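Side-chain contacts in nucleoside hydrolase, putative (PDB 3FZ0), which belongs to the nucleoside hydrolase family of enzymes and binds a calcium ion at the C-terminal ends of the strands of a mainly parallel sheet flanked by helices: residues D19-A22 with I23-A26; L154-D157 with T158-G161. The protein carries 2 engineered substitutions. All coordinates share one frame; numbering follows the deposited sequence.

Contact 1: residues D19-A22 with I23-A26; sequences DAIA and IMLA. With CA (calcium ion), chain G.
Ile-23 and Met-24 pack back onto the carbonyls of Asp-19 and Ala-20 one turn earlier in helix 17-27, the helix of a beta-alpha-beta unit between strands 6-13 and 32-39. Each step repeats the i to i+4 bond; Ile-23 N gives its hydrogen to Asp-19 O at 2.9 Å. The beta-branched Ile-23 has CG1 beside its N (chi1 -63°), which brings CG1 to 3.2 Å from Asp-19 O, with CD1 alongside, while the side chain packs on Ile-53 and Leu-56 of helix 46-60. Ala-22 is small enough for a buried helix face pressed by Leu-134, Asp-283 and Val-287; its O accepts an almost straight bond from Ala-26 N at 3.0 Å. Unbranched Met-24 lays CG over Ala-20 O, and its extended chi2 (179°) carries SD to 4.3 Å from Ile-21 CD1; chi3 (94°) then bends off CE, and the side chain meets Leu-56, Tyr-60 and Ile-355. Near the helix start the apolar packing gives way to Asp-19, whose carboxylate, held by Thr-13 OG1 and Gly-16 N, joins Asp-14, Leu-134 O, Asp-283 and three waters round calcium, chelating it through Asp-19 OD1 at 2.6 Å and Asp-19 OD2 at 2.5 Å.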
ATOM      1  N   ASP B  19      25.002  20.136   3.426  1.00 62.04           N
ATOM      2  CA  ASP B  19      24.482  20.869   4.588  1.00 61.51           C
ATOM      3  C   ASP B  19      25.474  21.927   5.112  1.00 61.28           C
ATOM      4  O   ASP B  19      25.084  23.040   5.493  1.00 61.72           O
ATOM      5  CB  ASP B  19      24.138  19.908   5.720  1.00 61.44           C
ATOM      6  CG  ASP B  19      23.130  18.863   5.313  1.00 62.88           C
ATOM      7  OD1 ASP B  19      23.503  17.869   4.667  1.00 65.58           O
ATOM      8  OD2 ASP B  19      21.930  19.011   5.642  1.00 63.30           O
ATOM      9  N   ALA B  20      26.754  21.576   5.171  1.00 60.70           N
ATOM     10  CA  ALA B  20      27.769  22.518   5.639  1.00 60.64           C
ATOM     11  C   ALA B  20      27.874  23.721   4.709  1.00 60.48           C
ATOM     12  O   ALA B  20      27.882  24.836   5.205  1.00 60.99           O
ATOM     13  CB  ALA B  20      29.124  21.842   5.822  1.00 60.42           C
ATOM     14  N   ILE B  21      27.961  23.500   3.388  1.00 59.99           N
ATOM     15  CA  ILE B  21      27.986  24.598   2.406  1.00 59.89           C
ATOM     16  C   ILE B  21      26.719  25.472   2.559  1.00 60.17           C
ATOM     17  O   ILE B  21      26.793  26.701   2.508  1.00 60.13           O
ATOM     18  CB  ILE B  21      28.071  24.082   0.920  1.00 60.16           C
ATOM     19  CG1 ILE B  21      29.351  23.263   0.696  1.00 59.32           C
ATOM     20  CG2 ILE B  21      27.951  25.273  -0.102  1.00 58.85           C
ATOM     21  CD1 ILE B  21      30.653  24.017   0.939  1.00 57.73           C
ATOM     22  N   ALA B  22      25.566  24.832   2.744  1.00 59.82           N
ATOM     23  CA  ALA B  22      24.308  25.586   2.939  1.00 60.21           C
ATOM     24  C   ALA B  22      24.333  26.496   4.187  1.00 60.41           C
ATOM     25  O   ALA B  22      23.897  27.665   4.141  1.00 60.10           O
ATOM     26  CB  ALA B  22      23.110  24.639   2.996  1.00 59.57           C
ATOM     27  N   ILE B  23      24.837  25.956   5.302  1.00 60.30           N
ATOM     28  CA  ILE B  23      24.910  26.732   6.545  1.00 59.87           C
ATOM     29  C   ILE B  23      25.936  27.860   6.379  1.00 60.49           C
ATOM     30  O   ILE B  23      25.709  28.974   6.845  1.00 61.33           O
ATOM     31  CB  ILE B  23      25.192  25.823   7.787  1.00 59.55           C
ATOM     32  CG1 ILE B  23      24.024  24.838   7.984  1.00 59.17           C
ATOM     33  CG2 ILE B  23      25.401  26.656   9.031  1.00 57.04           C
ATOM     34  CD1 ILE B  23      24.343  23.576   8.777  1.00 59.07           C
ATOM     35  N   MET B  24      27.028  27.569   5.686  1.00 60.45           N
ATOM     36  CA  MET B  24      28.024  28.565   5.341  1.00 61.14           C
ATOM     37  C   MET B  24      27.405  29.692   4.529  1.00 61.38           C
ATOM     38  O   MET B  24      27.705  30.872   4.745  1.00 61.40           O
ATOM     39  CB  MET B  24      29.214  27.935   4.604  1.00 60.97           C
ATOM     40  CG  MET B  24      30.090  26.989   5.466  1.00 60.41           C
ATOM     41  SD  MET B  24      31.474  26.230   4.549  1.00 61.31           S
ATOM     42  CE  MET B  24      32.797  27.360   4.894  1.00 60.39           C
ATOM     43  N   LEU B  25      26.501  29.336   3.634  1.00 61.74           N
ATOM     44  CA  LEU B  25      25.869  30.320   2.775  1.00 62.29           C
ATOM     45  C   LEU B  25      24.954  31.216   3.618  1.00 62.86           C
ATOM     46  O   LEU B  25      25.055  32.466   3.555  1.00 63.31           O
ATOM     47  CB  LEU B  25      25.119  29.635   1.638  1.00 62.21           C
ATOM     48  CG  LEU B  25      24.701  30.383   0.369  1.00 62.18           C
ATOM     49  CD1 LEU B  25      24.203  29.375  -0.660  1.00 61.82           C
ATOM     50  CD2 LEU B  25      23.642  31.379   0.619  1.00 61.15           C
ATOM     51  N   ALA B  26      24.084  30.598   4.416  1.00 62.97           N
ATOM     52  CA  ALA B  26      23.260  31.354   5.390  1.00 63.73           C
ATOM     53  C   ALA B  26      24.078  32.288   6.289  1.00 64.50           C
ATOM     54  O   ALA B  26      23.656  33.409   6.537  1.00 64.92           O
ATOM     55  CB  ALA B  26      22.459  30.410   6.242  1.00 62.74           C
TER
HETATM   56 CA    CA G 400      21.073  17.302   4.002  1.00 62.36          CA
HETATM   57  O   HOH W   1      19.762  17.214   2.119  1.00 33.86           O
HETATM   58  O   HOH W   2      20.070  14.802   3.821  1.00 45.13           O
HETATM   59  O   HOH W   3      22.646  16.261   2.442  1.00 28.67           O

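Contact 2: residues L154-D157 with T158-G161; sequences LGTD and TIPG
Thr-156 and Ile-159 face each other across a beta turn of roughly type I, with Asp-157 and Thr-158 as its central residues. Thr-156 N donates to Ile-159 O at 2.7 Å, in the carbonyl plane, and beside this bond the two beta-branched side chains meet, Thr-156 CB lying 4.0 Å from Ile-159 CB. In Thr-156, OG1 lies beside the backbone N (chi1 -75°), which puts the methyl CG2 anti to that N and 3.4 Å from Thr-158 N; the two threonine side chains run side by side. Asp-157 takes the rarer first torsion, CG between its N and carbonyl carbon (chi1 52°), which folds the carboxylate back toward the next residue. Its OD1 accepts a long bond from Thr-158 OG1 at 3.3 Å, from above the carboxylate plane. Glycines suit the stem: Gly-155 has positive phi, and a CB there would run into Ile-159 O and Gly-161 N, as one on Gly-161 would into Leu-154 O. Leu-154 turns inward to Tyr-129 and Leu-131 of strand 127-133. The chemistry is graded: the short, nearly straight backbone bond probably sets the turn, whereas the long hydroxyl-carboxylate bond at the exposed tip probably adds little.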
ATOM      1  N   LEU B 154       6.064  31.965  11.431  1.00 63.35           N
ATOM      2  CA  LEU B 154       7.075  31.916  10.353  1.00 62.81           C
ATOM      3  C   LEU B 154       6.554  32.580   9.085  1.00 63.35           C
ATOM      4  O   LEU B 154       5.383  32.395   8.701  1.00 63.87           O
ATOM      5  CB  LEU B 154       7.463  30.478  10.035  1.00 62.08           C
ATOM      6  CG  LEU B 154       8.157  29.677  11.133  1.00 60.77           C
ATOM      7  CD1 LEU B 154       8.189  28.229  10.795  1.00 58.99           C
ATOM      8  CD2 LEU B 154       9.565  30.147  11.390  1.00 59.83           C
ATOM      9  N   GLY B 155       7.408  33.375   8.466  1.00 63.45           N
ATOM     10  CA  GLY B 155       7.152  33.965   7.179  1.00 63.88           C
ATOM     11  C   GLY B 155       6.330  35.210   7.247  1.00 64.78           C
ATOM     12  O   GLY B 155       6.097  35.762   8.317  1.00 64.64           O
ATOM     13  N   THR B 156       5.876  35.636   6.075  1.00 66.01           N
ATOM     14  CA  THR B 156       5.039  36.812   5.907  1.00 67.40           C
ATOM     15  C   THR B 156       3.942  36.356   4.952  1.00 68.35           C
ATOM     16  O   THR B 156       3.917  35.171   4.577  1.00 68.88           O
ATOM     17  CB  THR B 156       5.908  37.965   5.349  1.00 67.40           C
ATOM     18  OG1 THR B 156       6.733  38.475   6.411  1.00 68.05           O
ATOM     19  CG2 THR B 156       5.087  39.102   4.812  1.00 68.60           C
ATOM     20  N   ASP B 157       3.010  37.239   4.577  1.00 69.67           N
ATOM     21  CA  ASP B 157       2.059  36.904   3.501  1.00 70.49           C
ATOM     22  C   ASP B 157       2.821  36.752   2.177  1.00 70.67           C
ATOM     23  O   ASP B 157       2.344  36.124   1.252  1.00 71.25           O
ATOM     24  CB  ASP B 157       0.941  37.948   3.387  1.00 70.76           C
ATOM     25  CG  ASP B 157       1.473  39.393   3.280  1.00 73.35           C
ATOM     26  OD1 ASP B 157       2.707  39.620   3.398  1.00 75.62           O
ATOM     27  OD2 ASP B 157       0.647  40.319   3.078  1.00 74.58           O
ATOM     28  N   THR B 158       4.043  37.278   2.137  1.00 70.62           N
ATOM     29  CA  THR B 158       4.860  37.383   0.938  1.00 70.32           C
ATOM     30  C   THR B 158       6.097  36.467   1.025  1.00 69.92           C
ATOM     31  O   THR B 158       6.516  35.855   0.032  1.00 69.94           O
ATOM     32  CB  THR B 158       5.300  38.861   0.799  1.00 70.42           C
ATOM     33  OG1 THR B 158       4.158  39.660   0.477  1.00 71.26           O
ATOM     34  CG2 THR B 158       6.370  39.058  -0.272  1.00 71.98           C
ATOM     35  N   ILE B 159       6.703  36.395   2.211  1.00 69.32           N
ATOM     36  CA  ILE B 159       7.952  35.668   2.397  1.00 68.61           C
ATOM     37  C   ILE B 159       7.630  34.320   2.998  1.00 68.14           C
ATOM     38  O   ILE B 159       6.926  34.276   4.003  1.00 68.19           O
ATOM     39  CB  ILE B 159       8.943  36.435   3.327  1.00 68.63           C
ATOM     40  CG1 ILE B 159       9.298  37.809   2.731  1.00 69.12           C
ATOM     41  CG2 ILE B 159      10.209  35.601   3.613  1.00 66.88           C
ATOM     42  CD1 ILE B 159      10.083  38.727   3.699  1.00 68.96           C
ATOM     43  N   PRO B 160       8.119  33.230   2.372  1.00 67.70           N
ATOM     44  CA  PRO B 160       7.918  31.856   2.808  1.00 67.31           C
ATOM     45  C   PRO B 160       8.479  31.596   4.183  1.00 66.87           C
ATOM     46  O   PRO B 160       9.630  31.923   4.449  1.00 67.31           O
ATOM     47  CB  PRO B 160       8.734  31.049   1.789  1.00 67.43           C
ATOM     48  CG  PRO B 160       8.726  31.889   0.566  1.00 67.60           C
ATOM     49  CD  PRO B 160       8.884  33.277   1.113  1.00 67.74           C
ATOM     50  N   GLY B 161       7.657  31.004   5.041  1.00 66.35           N
ATOM     51  CA  GLY B 161       8.066  30.556   6.368  1.00 65.47           C
ATOM     52  C   GLY B 161       8.843  29.249   6.389  1.00 64.93           C
ATOM     53  O   GLY B 161       9.624  28.984   7.315  1.00 64.95           O
TER

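How the contacts relate
The contacts flank nearby strands in the parallel part of one sheet, strand 127-133 lying between strands 6-13 and 162-165. Contact 1 is in the core, about 9 Å from the centre of the chain, and carries part of the calcium site; contact 2 is about 18 Å from that centre, just before strand 162-165. Their centres are 21 Å apart and their nearest atoms about 13 Å, without touching. Strand 127-133 links them indirectly: contact 2 pairs with it through Tyr-129 and Leu-131, and just beyond its end Leu-134 binds calcium with Asp-19 and packs on Ala-22. A BTB molecule, probably from crystallisation, lies about 5 Å from the Asp-19 side chain, whereas Gly-161 O is 16.7 Å from the calcium ion.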